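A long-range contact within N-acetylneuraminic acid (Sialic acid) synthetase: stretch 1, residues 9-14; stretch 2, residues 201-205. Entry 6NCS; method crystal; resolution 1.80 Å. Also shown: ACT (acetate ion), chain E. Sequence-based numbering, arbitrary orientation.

Stretch 1 9-14: MSQEIT
Stretch 2 201-205: YEFPI

Residues 9-14 run extended throughout, with phi/psi near -131/126 at M9, -73/153 at S10, -70/117 at Q11 and -71/149 at E12, before I13 (-105/113) and T14 (-118/118) begin a strand. Against them lies an irregular segment in which Y201 (-127/158) has just left a helix, E202 bends at -99/-13, and F203 (-88/167), P204 (-65/141) and I205 (-117/136) extend again. The closest pair of CA atoms across the stretches is S10 CA and P204 CA, 5.2 Å apart, which sets the register.

One hydrogen bond joins the stretches: Q11 N donates to E202 O at 3.0 Å, nearly linear at 171°. The same carbonyl receives a CA-H...O contact from S10 CA, 3.5 Å from E202 O and bent to 126°. Because both are main-chain contacts, they make no demand on the side chain of E202, which is modelled only to CB.

P204 contributes the largest covered area, 69 Å² of a contact that buries 250 Å² in total. Its C-gamma exo ring, lacking an amide hydrogen, offers carbon to its neighbours: CD packs 3.4 Å from Q11 O, and CG lies 3.7 Å from S10 OG. S10 points toward the other stretch in rotamer p; its small side chain fits the close approach, with CB 3.9 Å from F203 C, while OG is hydrogen-bonded elsewhere in the structure. I13 (m, t) leaves its backbone sideways, but its end comes nearer, bringing CD1 within 4.4 Å of P204 CD in an apolar contact suited to two buried hydrocarbon groups.

Q11 (chi1 m, chi2 t, chi3 -134°) sets out sideways, and its flexible polar chain suits an exposed border, where OE1 approaches E202 CB at 3.9 Å. M9 (all t), E12 (p, t, chi3 13°) and F203 (p, chi2 76°) point away. Beyond the contact, T14 N donates a 3.0 Å hydrogen bond to acetate OXT.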

# COMPACT_ATOMS: atom_id res chain seq x y z
N MET A 9 -5.17 -1.34 14.46
CA MET A 9 -3.95 -1.96 14.96
C MET A 9 -4.29 -3.42 15.25
O MET A 9 -5.27 -3.70 15.95
CB MET A 9 -3.44 -1.25 16.22
CG MET A 9 -2.33 -1.96 16.96
SD MET A 9 -1.35 -0.78 17.91
CE MET A 9 -0.70 -1.81 19.22
N SER A 10 -3.52 -4.34 14.68
CA SER A 10 -3.78 -5.74 14.95
C SER A 10 -3.33 -6.08 16.37
O SER A 10 -2.46 -5.41 16.94
CB SER A 10 -3.06 -6.64 13.94
OG SER A 10 -1.64 -6.58 14.09
N GLN A 11 -3.96 -7.09 16.95
CA GLN A 11 -3.56 -7.57 18.26
C GLN A 11 -2.20 -8.25 18.15
O GLN A 11 -2.07 -9.28 17.48
CB GLN A 11 -4.60 -8.54 18.82
CG GLN A 11 -5.98 -7.97 18.96
CD GLN A 11 -6.83 -8.75 19.94
OE1 GLN A 11 -7.99 -9.07 19.66
NE2 GLN A 11 -6.26 -9.07 21.09
N GLU A 12 -1.19 -7.70 18.83
CA GLU A 12 0.16 -8.20 18.63
C GLU A 12 0.33 -9.58 19.26
O GLU A 12 -0.33 -9.93 20.24
CB GLU A 12 1.18 -7.22 19.21
CG GLU A 12 1.02 -7.00 20.69
CD GLU A 12 2.14 -6.15 21.29
OE1 GLU A 12 2.90 -5.52 20.52
OE2 GLU A 12 2.24 -6.11 22.53
N ILE A 13 1.19 -10.37 18.65
CA ILE A 13 1.58 -11.67 19.18
C ILE A 13 2.98 -11.51 19.75
O ILE A 13 3.95 -11.29 19.01
CB ILE A 13 1.53 -12.76 18.11
CG1 ILE A 13 0.08 -12.99 17.70
CG2 ILE A 13 2.18 -14.04 18.65
CD1 ILE A 13 -0.09 -14.04 16.66
N THR A 14 3.09 -11.63 21.06
CA THR A 14 4.36 -11.46 21.76
C THR A 14 4.68 -12.77 22.45
O THR A 14 3.92 -13.22 23.32
CB THR A 14 4.29 -10.32 22.78
OG1 THR A 14 3.12 -10.47 23.58
CG2 THR A 14 4.25 -8.97 22.07
N TYR A 201 -10.75 -9.22 10.35
CA TYR A 201 -10.17 -9.94 11.48
C TYR A 201 -9.30 -9.02 12.32
O TYR A 201 -8.80 -8.00 11.85
CB TYR A 201 -9.33 -11.12 10.97
CG TYR A 201 -10.14 -12.15 10.23
CD1 TYR A 201 -11.08 -12.92 10.90
CD2 TYR A 201 -9.96 -12.37 8.87
CE1 TYR A 201 -11.83 -13.88 10.23
CE2 TYR A 201 -10.69 -13.33 8.19
CZ TYR A 201 -11.62 -14.08 8.88
OH TYR A 201 -12.37 -15.03 8.22
N GLU A 202 -9.09 -9.42 13.58
CA GLU A 202 -8.34 -8.61 14.54
C GLU A 202 -6.89 -9.04 14.70
O GLU A 202 -6.10 -8.29 15.28
CB GLU A 202 -9.03 -8.64 15.92
N PHE A 203 -6.51 -10.22 14.20
CA PHE A 203 -5.16 -10.74 14.33
C PHE A 203 -4.29 -10.24 13.18
O PHE A 203 -4.79 -9.69 12.20
CB PHE A 203 -5.20 -12.27 14.40
CG PHE A 203 -6.11 -12.91 13.37
CD1 PHE A 203 -5.71 -12.99 12.04
CD2 PHE A 203 -7.35 -13.40 13.73
CE1 PHE A 203 -6.56 -13.58 11.08
CE2 PHE A 203 -8.20 -13.98 12.78
CZ PHE A 203 -7.80 -14.07 11.47
N PRO A 204 -2.96 -10.41 13.28
CA PRO A 204 -2.08 -9.86 12.24
C PRO A 204 -2.29 -10.53 10.89
O PRO A 204 -2.48 -11.75 10.80
CB PRO A 204 -0.67 -10.13 12.79
CG PRO A 204 -0.87 -10.17 14.29
CD PRO A 204 -2.18 -10.90 14.44
N ILE A 205 -2.24 -9.72 9.83
CA ILE A 205 -2.37 -10.18 8.45
C ILE A 205 -1.07 -9.87 7.73
O ILE A 205 -0.53 -8.77 7.86
CB ILE A 205 -3.55 -9.49 7.73
CG1 ILE A 205 -4.85 -9.65 8.53
CG2 ILE A 205 -3.70 -10.03 6.31
CD1 ILE A 205 -5.25 -11.09 8.71
C ACT E . 0.42 -14.10 22.14
O ACT E . 1.03 -15.21 22.06
OXT ACT E . 0.86 -12.96 22.50
CH3 ACT E . -1.10 -14.15 21.75